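Local coordinates for DUF3863 domain-containing protein (Parabacteroides distasonis, PDB 3LM3) that is of unknown function but probably acts on carbohydrates as a glycoside hydrolase or deacetylase, at residues Met305-Thr308 with Gly309-Arg313; Leu257-Arg260 with Glu261-Thr265; Gly55-Ala58 with Leu59-Phe63; Leu15-Gly19 with Asn20-Thr24. All coordinates share one frame; numbering follows the deposited sequence.

Contact 1. Residues Met305-Thr308 with Gly309-Arg313; sequences MWVT and GTKER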
loop_
_atom_site.group_PDB
_atom_site.type_symbol
_atom_site.label_atom_id
_atom_site.label_comp_id
_atom_site.label_asym_id
_atom_site.label_seq_id
_atom_site.Cartn_x
_atom_site.Cartn_y
_atom_site.Cartn_z
HETATM N N MSE A 305 8.468 0.795 -18.982
HETATM C CA MSE A 305 8.780 2.192 -18.816
HETATM C C MSE A 305 9.019 2.524 -17.327
HETATM O O MSE A 305 9.988 3.204 -16.950
HETATM C CB MSE A 305 7.620 3.014 -19.368
HETATM C CG MSE A 305 7.989 4.382 -19.728
HETATM SE SE MSE A 305 6.524 5.303 -20.563
HETATM C CE MSE A 305 6.884 4.769 -22.407
ATOM N N TRP A 306 8.109 2.025 -16.489
ATOM C CA TRP A 306 8.180 2.238 -15.074
ATOM C C TRP A 306 9.499 1.716 -14.506
ATOM O O TRP A 306 10.240 2.442 -13.816
ATOM C CB TRP A 306 6.984 1.558 -14.387
ATOM C CG TRP A 306 7.070 1.614 -12.865
ATOM C CD1 TRP A 306 7.467 2.676 -12.067
ATOM C CD2 TRP A 306 6.732 0.554 -11.974
ATOM N NE1 TRP A 306 7.397 2.322 -10.755
ATOM C CE2 TRP A 306 6.968 1.015 -10.657
ATOM C CE3 TRP A 306 6.288 -0.761 -12.168
ATOM C CZ2 TRP A 306 6.735 0.221 -9.537
ATOM C CZ3 TRP A 306 6.070 -1.545 -11.049
ATOM C CH2 TRP A 306 6.320 -1.065 -9.758
ATOM N N VAL A 307 9.811 0.454 -14.776
ATOM C CA VAL A 307 11.028 -0.152 -14.219
ATOM C C VAL A 307 12.265 0.505 -14.797
ATOM O O VAL A 307 13.167 0.895 -14.052
ATOM C CB VAL A 307 11.012 -1.662 -14.479
ATOM C CG1 VAL A 307 12.376 -2.321 -14.120
ATOM C CG2 VAL A 307 9.849 -2.325 -13.703
ATOM N N THR A 308 12.319 0.654 -16.112
ATOM C CA THR A 308 13.480 1.245 -16.757
ATOM C C THR A 308 13.712 2.681 -16.305
ATOM O O THR A 308 14.841 3.085 -16.058
ATOM C CB THR A 308 13.327 1.240 -18.281
ATOM O OG1 THR A 308 13.317 -0.118 -18.752
ATOM C CG2 THR A 308 14.478 2.004 -18.933
ATOM N N GLY A 309 12.637 3.452 -16.173
ATOM C CA GLY A 309 12.760 4.834 -15.771
ATOM C C GLY A 309 13.240 4.989 -14.329
ATOM O O GLY A 309 14.028 5.865 -13.987
ATOM N N THR A 310 12.751 4.093 -13.468
ATOM C CA THR A 310 13.197 4.046 -12.084
ATOM C C THR A 310 14.683 3.717 -12.012
ATOM O O THR A 310 15.423 4.380 -11.304
ATOM C CB THR A 310 12.359 3.025 -11.297
ATOM O OG1 THR A 310 10.964 3.364 -11.378
ATOM C CG2 THR A 310 12.760 2.997 -9.828
ATOM N N LYS A 311 15.114 2.684 -12.725
ATOM C CA LYS A 311 16.529 2.277 -12.700
ATOM C C LYS A 311 17.443 3.322 -13.343
ATOM O O LYS A 311 18.601 3.473 -12.950
ATOM C CB LYS A 311 16.716 0.909 -13.360
ATOM C CG LYS A 311 16.072 -0.257 -12.649
ATOM C CD LYS A 311 16.650 -0.600 -11.284
ATOM C CE LYS A 311 17.964 -1.292 -11.348
ATOM N NZ LYS A 311 18.307 -1.817 -9.985
ATOM N N GLU A 312 16.953 4.035 -14.340
ATOM C CA GLU A 312 17.769 5.056 -14.976
ATOM C C GLU A 312 18.086 6.186 -14.003
ATOM O O GLU A 312 19.242 6.630 -13.897
ATOM C CB GLU A 312 17.067 5.612 -16.203
ATOM C CG GLU A 312 17.809 6.716 -16.926
ATOM C CD GLU A 312 17.080 7.123 -18.188
ATOM O OE1 GLU A 312 17.097 6.330 -19.156
ATOM O OE2 GLU A 312 16.468 8.213 -18.196
ATOM N N ARG A 313 17.078 6.627 -13.255
ATOM C CA ARG A 313 17.234 7.771 -12.371
ATOM C C ARG A 313 17.854 7.406 -11.027
ATOM O O ARG A 313 18.602 8.197 -10.457
ATOM C CB ARG A 313 15.882 8.444 -12.208
ATOM C CG ARG A 313 15.903 9.687 -11.382
ATOM C CD ARG A 313 14.645 10.477 -11.603
ATOM N NE ARG A 313 14.509 11.575 -10.666
ATOM C CZ ARG A 313 13.433 12.363 -10.572
ATOM N NH1 ARG A 313 12.418 12.223 -11.427
ATOM N NH2 ARG A 313 13.363 13.288 -9.616
#

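Contact 2. Residues Leu257-Arg260 with Glu261-Thr265; sequences LGHR and EVMHT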
loop_
_atom_site.group_PDB
_atom_site.type_symbol
_atom_site.label_atom_id
_atom_site.label_comp_id
_atom_site.label_asym_id
_atom_site.label_seq_id
_atom_site.Cartn_x
_atom_site.Cartn_y
_atom_site.Cartn_z
ATOM N N LEU A 257 2.562 11.057 -20.325
ATOM C CA LEU A 257 2.217 11.893 -19.184
ATOM C C LEU A 257 2.104 11.073 -17.907
ATOM O O LEU A 257 2.522 11.495 -16.845
ATOM C CB LEU A 257 0.915 12.669 -19.428
ATOM C CG LEU A 257 1.044 13.735 -20.525
ATOM C CD1 LEU A 257 -0.304 14.418 -20.805
ATOM C CD2 LEU A 257 2.082 14.802 -20.186
ATOM N N GLY A 258 1.514 9.891 -18.012
ATOM C CA GLY A 258 1.423 9.004 -16.859
ATOM C C GLY A 258 2.772 8.708 -16.242
ATOM O O GLY A 258 2.943 8.754 -15.018
ATOM N N HIS A 259 3.745 8.410 -17.095
ATOM C CA HIS A 259 5.078 8.109 -16.622
ATOM C C HIS A 259 5.657 9.237 -15.763
ATOM O O HIS A 259 6.265 8.989 -14.735
ATOM C CB HIS A 259 5.991 7.843 -17.803
ATOM C CG HIS A 259 7.362 7.436 -17.417
ATOM N ND1 HIS A 259 7.620 6.263 -16.737
ATOM C CD2 HIS A 259 8.545 8.072 -17.569
ATOM C CE1 HIS A 259 8.928 6.190 -16.514
ATOM N NE2 HIS A 259 9.512 7.266 -17.015
ATOM N N ARG A 260 5.438 10.477 -16.200
ATOM C CA ARG A 260 5.969 11.617 -15.485
ATOM C C ARG A 260 5.383 11.692 -14.067
ATOM O O ARG A 260 6.094 12.019 -13.110
ATOM C CB ARG A 260 5.683 12.918 -16.235
ATOM C CG ARG A 260 6.561 13.124 -17.451
ATOM C CD ARG A 260 6.180 14.418 -18.140
ATOM N NE ARG A 260 7.106 14.817 -19.205
ATOM C CZ ARG A 260 7.063 14.398 -20.460
ATOM N NH1 ARG A 260 6.119 13.551 -20.885
ATOM N NH2 ARG A 260 7.982 14.866 -21.306
ATOM N N GLU A 261 4.092 11.395 -13.914
ATOM C CA GLU A 261 3.474 11.426 -12.582
ATOM C C GLU A 261 4.010 10.292 -11.695
ATOM O O GLU A 261 4.239 10.482 -10.508
ATOM C CB GLU A 261 1.966 11.382 -12.709
ATOM C CG GLU A 261 1.216 11.277 -11.397
ATOM C CD GLU A 261 1.450 12.380 -10.400
ATOM O OE1 GLU A 261 1.910 13.485 -10.766
ATOM O OE2 GLU A 261 1.114 12.112 -9.210
ATOM N N VAL A 262 4.228 9.114 -12.285
ATOM C CA VAL A 262 4.811 7.983 -11.537
ATOM C C VAL A 262 6.229 8.319 -11.068
ATOM O O VAL A 262 6.552 8.097 -9.898
ATOM C CB VAL A 262 4.782 6.699 -12.375
ATOM C CG1 VAL A 262 5.454 5.560 -11.638
ATOM C CG2 VAL A 262 3.321 6.319 -12.672
HETATM N N MSE A 263 7.041 8.907 -11.945
HETATM C CA MSE A 263 8.398 9.316 -11.539
HETATM C C MSE A 263 8.356 10.361 -10.445
HETATM O O MSE A 263 9.134 10.290 -9.481
HETATM C CB MSE A 263 9.202 9.831 -12.730
HETATM C CG MSE A 263 9.460 8.765 -13.816
HETATM SE SE MSE A 263 10.557 7.247 -13.290
HETATM C CE MSE A 263 9.112 6.004 -12.893
ATOM N N HIS A 264 7.465 11.348 -10.577
ATOM C CA HIS A 264 7.318 12.389 -9.572
ATOM C C HIS A 264 6.979 11.788 -8.205
ATOM O O HIS A 264 7.539 12.164 -7.169
ATOM C CB HIS A 264 6.209 13.362 -9.983
ATOM C CG HIS A 264 5.832 14.329 -8.909
ATOM N ND1 HIS A 264 6.533 15.493 -8.699
ATOM C CD2 HIS A 264 4.858 14.287 -7.963
ATOM C CE1 HIS A 264 5.990 16.142 -7.684
ATOM N NE2 HIS A 264 4.992 15.419 -7.201
ATOM N N THR A 265 6.025 10.856 -8.209
ATOM C CA THR A 265 5.601 10.231 -6.968
ATOM C C THR A 265 6.730 9.425 -6.366
ATOM O O THR A 265 6.968 9.498 -5.137
ATOM C CB THR A 265 4.347 9.396 -7.179
ATOM O OG1 THR A 265 3.285 10.234 -7.693
ATOM C CG2 THR A 265 3.891 8.753 -5.887
#

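Contact 3. Residues Gly55-Ala58 with Leu59-Phe63; sequences GVRA and LREAF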
loop_
_atom_site.group_PDB
_atom_site.type_symbol
_atom_site.label_atom_id
_atom_site.label_comp_id
_atom_site.label_asym_id
_atom_site.label_seq_id
_atom_site.Cartn_x
_atom_site.Cartn_y
_atom_site.Cartn_z
ATOM N N GLY A 55 -0.131 -13.924 -20.902
ATOM C CA GLY A 55 -0.252 -12.593 -20.359
ATOM C C GLY A 55 0.566 -12.390 -19.102
ATOM O O GLY A 55 1.172 -11.330 -18.900
ATOM N N VAL A 56 0.582 -13.393 -18.218
ATOM C CA VAL A 56 1.313 -13.323 -17.005
ATOM C C VAL A 56 2.834 -13.318 -17.289
ATOM O O VAL A 56 3.599 -12.559 -16.728
ATOM C CB VAL A 56 0.839 -14.501 -16.134
ATOM C CG1 VAL A 56 1.634 -14.586 -14.900
ATOM C CG2 VAL A 56 -0.688 -14.334 -15.820
ATOM N N ARG A 57 3.251 -14.205 -18.172
ATOM C CA ARG A 57 4.661 -14.306 -18.579
ATOM C C ARG A 57 5.126 -12.991 -19.229
ATOM O O ARG A 57 6.203 -12.490 -18.944
ATOM C CB ARG A 57 4.836 -15.475 -19.537
ATOM C CG ARG A 57 6.258 -15.624 -20.071
ATOM C CD ARG A 57 6.416 -16.953 -20.859
ATOM N NE ARG A 57 5.330 -17.127 -21.822
ATOM C CZ ARG A 57 4.723 -18.282 -22.146
ATOM N NH1 ARG A 57 5.080 -19.456 -21.606
ATOM N NH2 ARG A 57 3.717 -18.260 -23.029
ATOM N N ALA A 58 4.293 -12.412 -20.091
ATOM C CA ALA A 58 4.668 -11.175 -20.734
ATOM C C ALA A 58 4.853 -10.059 -19.712
ATOM O O ALA A 58 5.776 -9.265 -19.822
ATOM C CB ALA A 58 3.601 -10.775 -21.759
ATOM N N LEU A 59 3.968 -9.991 -18.725
ATOM C CA LEU A 59 4.081 -8.959 -17.722
ATOM C C LEU A 59 5.348 -9.146 -16.880
ATOM O O LEU A 59 6.040 -8.161 -16.582
ATOM C CB LEU A 59 2.787 -8.941 -16.871
ATOM C CG LEU A 59 2.573 -7.712 -16.015
ATOM C CD1 LEU A 59 2.516 -6.442 -16.854
ATOM C CD2 LEU A 59 1.240 -7.912 -15.229
ATOM N N ARG A 60 5.673 -10.395 -16.509
ATOM C CA ARG A 60 6.904 -10.679 -15.752
ATOM C C ARG A 60 8.159 -10.343 -16.560
ATOM O O ARG A 60 9.113 -9.835 -16.022
ATOM C CB ARG A 60 6.964 -12.136 -15.275
ATOM C CG ARG A 60 8.161 -12.621 -14.411
ATOM C CD ARG A 60 8.209 -11.788 -13.231
ATOM N NE ARG A 60 9.218 -12.051 -12.199
ATOM C CZ ARG A 60 10.484 -11.655 -12.213
ATOM N NH1 ARG A 60 11.043 -11.183 -13.326
ATOM N NH2 ARG A 60 11.170 -11.704 -11.103
ATOM N N GLU A 61 8.143 -10.663 -17.841
ATOM C CA GLU A 61 9.255 -10.344 -18.715
ATOM C C GLU A 61 9.453 -8.835 -18.855
ATOM O O GLU A 61 10.573 -8.335 -18.853
ATOM C CB GLU A 61 9.067 -11.089 -20.060
ATOM C CG GLU A 61 9.219 -12.630 -19.828
ATOM C CD GLU A 61 9.059 -13.556 -21.025
ATOM O OE1 GLU A 61 8.453 -13.134 -22.028
ATOM O OE2 GLU A 61 9.523 -14.738 -20.894
ATOM N N ALA A 62 8.346 -8.091 -18.910
ATOM C CA ALA A 62 8.416 -6.643 -18.942
ATOM C C ALA A 62 9.102 -6.110 -17.668
ATOM O O ALA A 62 9.968 -5.226 -17.710
ATOM C CB ALA A 62 7.006 -6.043 -19.116
ATOM N N PHE A 63 8.690 -6.659 -16.517
ATOM C CA PHE A 63 9.271 -6.297 -15.213
ATOM C C PHE A 63 10.772 -6.534 -15.128
ATOM O O PHE A 63 11.483 -5.743 -14.520
ATOM C CB PHE A 63 8.545 -7.067 -14.115
ATOM C CG PHE A 63 9.161 -6.951 -12.739
ATOM C CD1 PHE A 63 8.861 -5.877 -11.924
ATOM C CD2 PHE A 63 10.008 -7.930 -12.253
ATOM C CE1 PHE A 63 9.414 -5.783 -10.615
ATOM C CE2 PHE A 63 10.540 -7.843 -10.992
ATOM C CZ PHE A 63 10.247 -6.782 -10.174
#

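Contact 4. Residues Leu15-Gly19 with Asn20-Thr24; sequences LTIEG and NRFVT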
loop_
_atom_site.group_PDB
_atom_site.type_symbol
_atom_site.label_atom_id
_atom_site.label_comp_id
_atom_site.label_asym_id
_atom_site.label_seq_id
_atom_site.Cartn_x
_atom_site.Cartn_y
_atom_site.Cartn_z
ATOM N N LEU A 15 21.334 -6.461 2.135
ATOM C CA LEU A 15 21.252 -7.049 3.456
ATOM C C LEU A 15 20.686 -6.058 4.467
ATOM O O LEU A 15 20.340 -6.471 5.588
ATOM C CB LEU A 15 22.627 -7.581 3.894
ATOM C CG LEU A 15 23.211 -8.765 3.091
ATOM C CD1 LEU A 15 24.458 -9.322 3.776
ATOM C CD2 LEU A 15 22.179 -9.882 2.869
ATOM N N THR A 16 20.598 -4.762 4.119
ATOM C CA THR A 16 20.066 -3.774 5.062
ATOM C C THR A 16 19.193 -2.726 4.392
ATOM O O THR A 16 19.421 -2.349 3.242
ATOM C CB THR A 16 21.183 -3.060 5.848
ATOM O OG1 THR A 16 20.613 -2.131 6.787
ATOM C CG2 THR A 16 22.118 -2.320 4.897
ATOM N N ILE A 17 18.188 -2.264 5.131
ATOM C CA ILE A 17 17.303 -1.196 4.672
ATOM C C ILE A 17 17.998 0.159 4.627
ATOM O O ILE A 17 17.735 0.975 3.738
ATOM C CB ILE A 17 16.041 -1.137 5.565
ATOM C CG1 ILE A 17 14.955 -0.263 4.923
ATOM C CG2 ILE A 17 16.405 -0.716 7.007
ATOM C CD1 ILE A 17 13.615 -0.394 5.654
ATOM N N GLU A 18 18.973 0.388 5.511
ATOM C CA GLU A 18 19.473 1.747 5.655
ATOM C C GLU A 18 20.278 2.193 4.442
ATOM O O GLU A 18 21.135 1.479 3.909
ATOM C CB GLU A 18 20.228 1.978 6.980
ATOM C CG GLU A 18 19.319 1.923 8.237
ATOM C CD GLU A 18 18.242 3.023 8.255
ATOM O OE1 GLU A 18 18.621 4.227 8.229
ATOM O OE2 GLU A 18 17.033 2.681 8.298
ATOM N N GLY A 19 19.943 3.394 3.996
ATOM C CA GLY A 19 20.613 4.010 2.864
ATOM C C GLY A 19 20.146 3.574 1.499
ATOM O O GLY A 19 20.695 4.045 0.477
ATOM N N ASN A 20 19.147 2.700 1.453
ATOM C CA ASN A 20 18.743 2.053 0.221
ATOM C C ASN A 20 17.349 2.489 -0.224
ATOM O O ASN A 20 16.542 3.004 0.569
ATOM C CB ASN A 20 18.799 0.530 0.395
ATOM C CG ASN A 20 20.187 -0.036 0.247
ATOM O OD1 ASN A 20 20.910 0.301 -0.705
ATOM N ND2 ASN A 20 20.563 -0.934 1.161
ATOM N N ARG A 21 17.094 2.275 -1.509
ATOM C CA ARG A 21 15.821 2.556 -2.180
ATOM C C ARG A 21 15.219 1.227 -2.619
ATOM O O ARG A 21 15.938 0.382 -3.160
ATOM C CB ARG A 21 16.069 3.457 -3.393
ATOM C CG ARG A 21 16.609 4.813 -3.060
ATOM C CD ARG A 21 16.989 5.577 -4.312
ATOM N NE ARG A 21 17.406 6.936 -4.014
ATOM C CZ ARG A 21 18.616 7.296 -3.632
ATOM N NH1 ARG A 21 19.581 6.409 -3.493
ATOM N NH2 ARG A 21 18.856 8.585 -3.386
ATOM N N PHE A 22 13.931 1.032 -2.342
ATOM C CA PHE A 22 13.248 -0.214 -2.601
ATOM C C PHE A 22 11.943 0.020 -3.336
ATOM O O PHE A 22 11.214 0.953 -3.015
ATOM C CB PHE A 22 12.888 -0.900 -1.303
ATOM C CG PHE A 22 14.086 -1.263 -0.474
ATOM C CD1 PHE A 22 14.723 -2.464 -0.676
ATOM C CD2 PHE A 22 14.597 -0.392 0.468
ATOM C CE1 PHE A 22 15.850 -2.789 0.069
ATOM C CE2 PHE A 22 15.760 -0.695 1.189
ATOM C CZ PHE A 22 16.359 -1.926 0.998
ATOM N N VAL A 23 11.665 -0.868 -4.297
ATOM C CA VAL A 23 10.337 -0.982 -4.905
ATOM C C VAL A 23 9.834 -2.392 -4.634
ATOM O O VAL A 23 10.524 -3.368 -4.965
ATOM C CB VAL A 23 10.333 -0.735 -6.422
ATOM C CG1 VAL A 23 8.959 -1.075 -7.042
ATOM C CG2 VAL A 23 10.744 0.700 -6.754
ATOM N N THR A 24 8.642 -2.492 -4.064
ATOM C CA THR A 24 7.981 -3.773 -3.874
ATOM C C THR A 24 6.752 -3.819 -4.764
ATOM O O THR A 24 5.793 -3.068 -4.539
ATOM C CB THR A 24 7.602 -4.020 -2.421
ATOM O OG1 THR A 24 6.742 -2.982 -1.929
ATOM C CG2 THR A 24 8.833 -4.099 -1.512
#

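Contact 1. Residues Met305-Thr308 with Gly309-Arg313
The backbone oxygen of Trp306 is approached twice by Thr310, one turn further along helix 296-313. Thr310 N donates to Trp306 O at 3.0 Å, while the hydroxyl Thr310 OG1 stands 2.7 Å from that same Trp306 O. The hydroxyl also lies against Glu266 OE1 on helix 255-277. With OG1 set beside its own backbone N (chi1 -57°), Thr310 folds the hydroxyl back over the preceding turn. The indole of Trp306 lies alongside the threonine and points the same way, bringing Trp306 CD1 to 3.6 Å from Thr310 OG1. Its NE1 bonds to Glu266 OE2, the other oxygen of the carboxylate.

The remaining turns follow the regular pattern, with Gly309 N bonded to Met305 O at 2.8 Å and Glu312 N to Thr308 O at 2.9 Å. On another side of the helix Lys311 CG rests 3.4 Å from Val307 O, and the lysine chain then bends away to place NZ on Thr317 O. The chemistry implies that the buried indole N-H and threonine hydroxyl both have a partner in the carboxylate of Glu266, which ties helix 296-313 to helix 255-277.

Contact 2. Residues Leu257-Arg260 with Glu261-Thr265
Aromatic contact comes first here, between the imidazole of His259 and the selenomethionine Met263, one turn apart on helix 255-277. Met263 CG sits over one face of the ring, offset toward its rim, 3.5 Å from His259 NE2. This is a CH-pi contact, the CG lying 23° off the ring normal. Selenium approaches more slantwise, Met263 SE standing 4.3 Å from the centroid of the His259 ring, and the terminal methyl ends 3.6 Å from His259 CE1 as Met263 CE. Because Met263 carries CG beside its own backbone N (chi1 -64°) and bends again at the next two torsions, the chain curls along the ring instead of running past it.

Hydrogen bonds form the second group. Met263 N donates to His259 O at 2.9 Å, and Val262 N to Gly258 O at 3.0 Å, whereas the bond from Glu261 N to Leu257 O is weak. Further on, Glu261 O accepts both Thr265 N and Thr265 OG1, which arrive from opposite faces of its carbonyl plane.

Polar ends that leave the helix make up the third: His259 ND1 bonds to Tyr250 OH, Glu261 OE1 to Ser348 OG and His264 NE2 to Glu345 OE2. With an alanine in place of His259, Met263 would probably lose the surface its chain curls against and become freer to turn, and Tyr250 OH would be left without this mate. The imidazole therefore works in two directions at once, ND1 hydrogen-bonded to the hydroxyl of Tyr250 while one face packs against the soft, polarisable selenomethionine chain.

Contact 3. Residues Gly55-Ala58 with Leu59-Phe63
Arg57 and Glu61, one turn apart on helix 53-64, run side by side and point the same way, yet their charged ends do not meet. The glutamate lies along the aliphatic part of the arginine, with Glu61 OE2 3.5 Å from Arg57 CG. Between Arg57 NE and Glu61 OE2 the separation is 4.9 Å, and the guanidinium and carboxylate planes stand 36° apart. A bend at chi3 (48°) turns the arginine head away from Glu61, and its NE makes a long, weak ion pair with Glu54. Closer to the backbone, Glu61 CG leans over Arg57 O at 3.1 Å, the same oxygen that takes the bond from Glu61 N at 2.9 Å. Any attraction between the two charges is probably modest, because they form no direct ion pair.

Arg60 behaves differently. Its guanidinium offers one face to Phe63 CD2, which lies 3.6 Å above the plane, while NH1 sits in the plane of the phenylalanine ring at its edge. The head is held further by a salt bridge from NH2 to Asp104 and by a cation-pi contact with Tyr102.

On the buried side Leu59 meets Ile27 of strand 21-29, and Val56 meets Trp74 of strand 73-76. Those two strands pair in parallel and the helix links them along the chain, the arrangement of a beta-alpha-beta crossover, consistent with the beta/alpha folds of glycoside hydrolases and carbohydrate deacetylases.

Contact 4. Residues Leu15-Gly19 with Asn20-Thr24
Asn20, just ahead of strand 21-29, and Phe22, on it, pack back against Thr16 and Ile17 of the preceding loop. The tight, buried side belongs to Ile17 and Phe22. The ring of Phe22 presents its edge to two carbonyls: CE2 is 3.6 Å from Ile17 O, and CZ 3.8 Å from Thr16 O. Ile17 crosses the phenylalanine at about a right angle, its CG1 3.8 Å from Phe22 CE2. Phe325 of helix 322-332 also packs against both.

At the border of this packing, the side-chain amide of Asn20 gives an N-H to the main chain, ND2 lying 2.8 Å from Thr16 O, and that oxygen sits nearly in the amide plane, 6° out of it. The placing of Asn20 CG beside its own backbone N (chi1 -81°) swings the amide back over the turn. Asn20 N closes a type II beta turn from Ile17 by donating to Ile17 O at 3.2 Å.

The outer side is looser. Gly19, exposed at the turn, has the positive phi (82°) that this position of a type II turn favours in glycine. Thr16 OG1 accepts from Glu18 N at 3.3 Å, an ST turn, and the Glu18 side chain passes about 4 Å from a bound PEG molecule, its OE2 bonding weakly to Tyr333. With an alanine here in place of Asn20, Thr16 O would probably lose its amide donor and the segment before the turn be freer to shift. The carbonyls of Thr16 and Ile17 thus combine an N-H donor with the weakly positive rim of an aromatic ring, so polar and apolar groups share one compact corner.

Contact 1 lies between the other three. Its centre is about 11 Å from that of contact 2, and helices 296-313 and 255-277 touch directly: Trp306 CD1 is 3.5 Å from Val262 CG1, and Met305 O is 3.2 Å from His259 CE1. Contacts 3 and 4 each have centres about 16 Å from that of contact 1. Val307 CG1 meets Phe63 O at 3.6 Å, and Trp306 CZ2 meets Val23 CG1 at 3.6 Å. Contacts 2 and 3 stay about 12 Å apart at their nearest atoms. No catalytic residue is established; a bound PEG lies about 4 Å from the Glu18 side chain of contact 4.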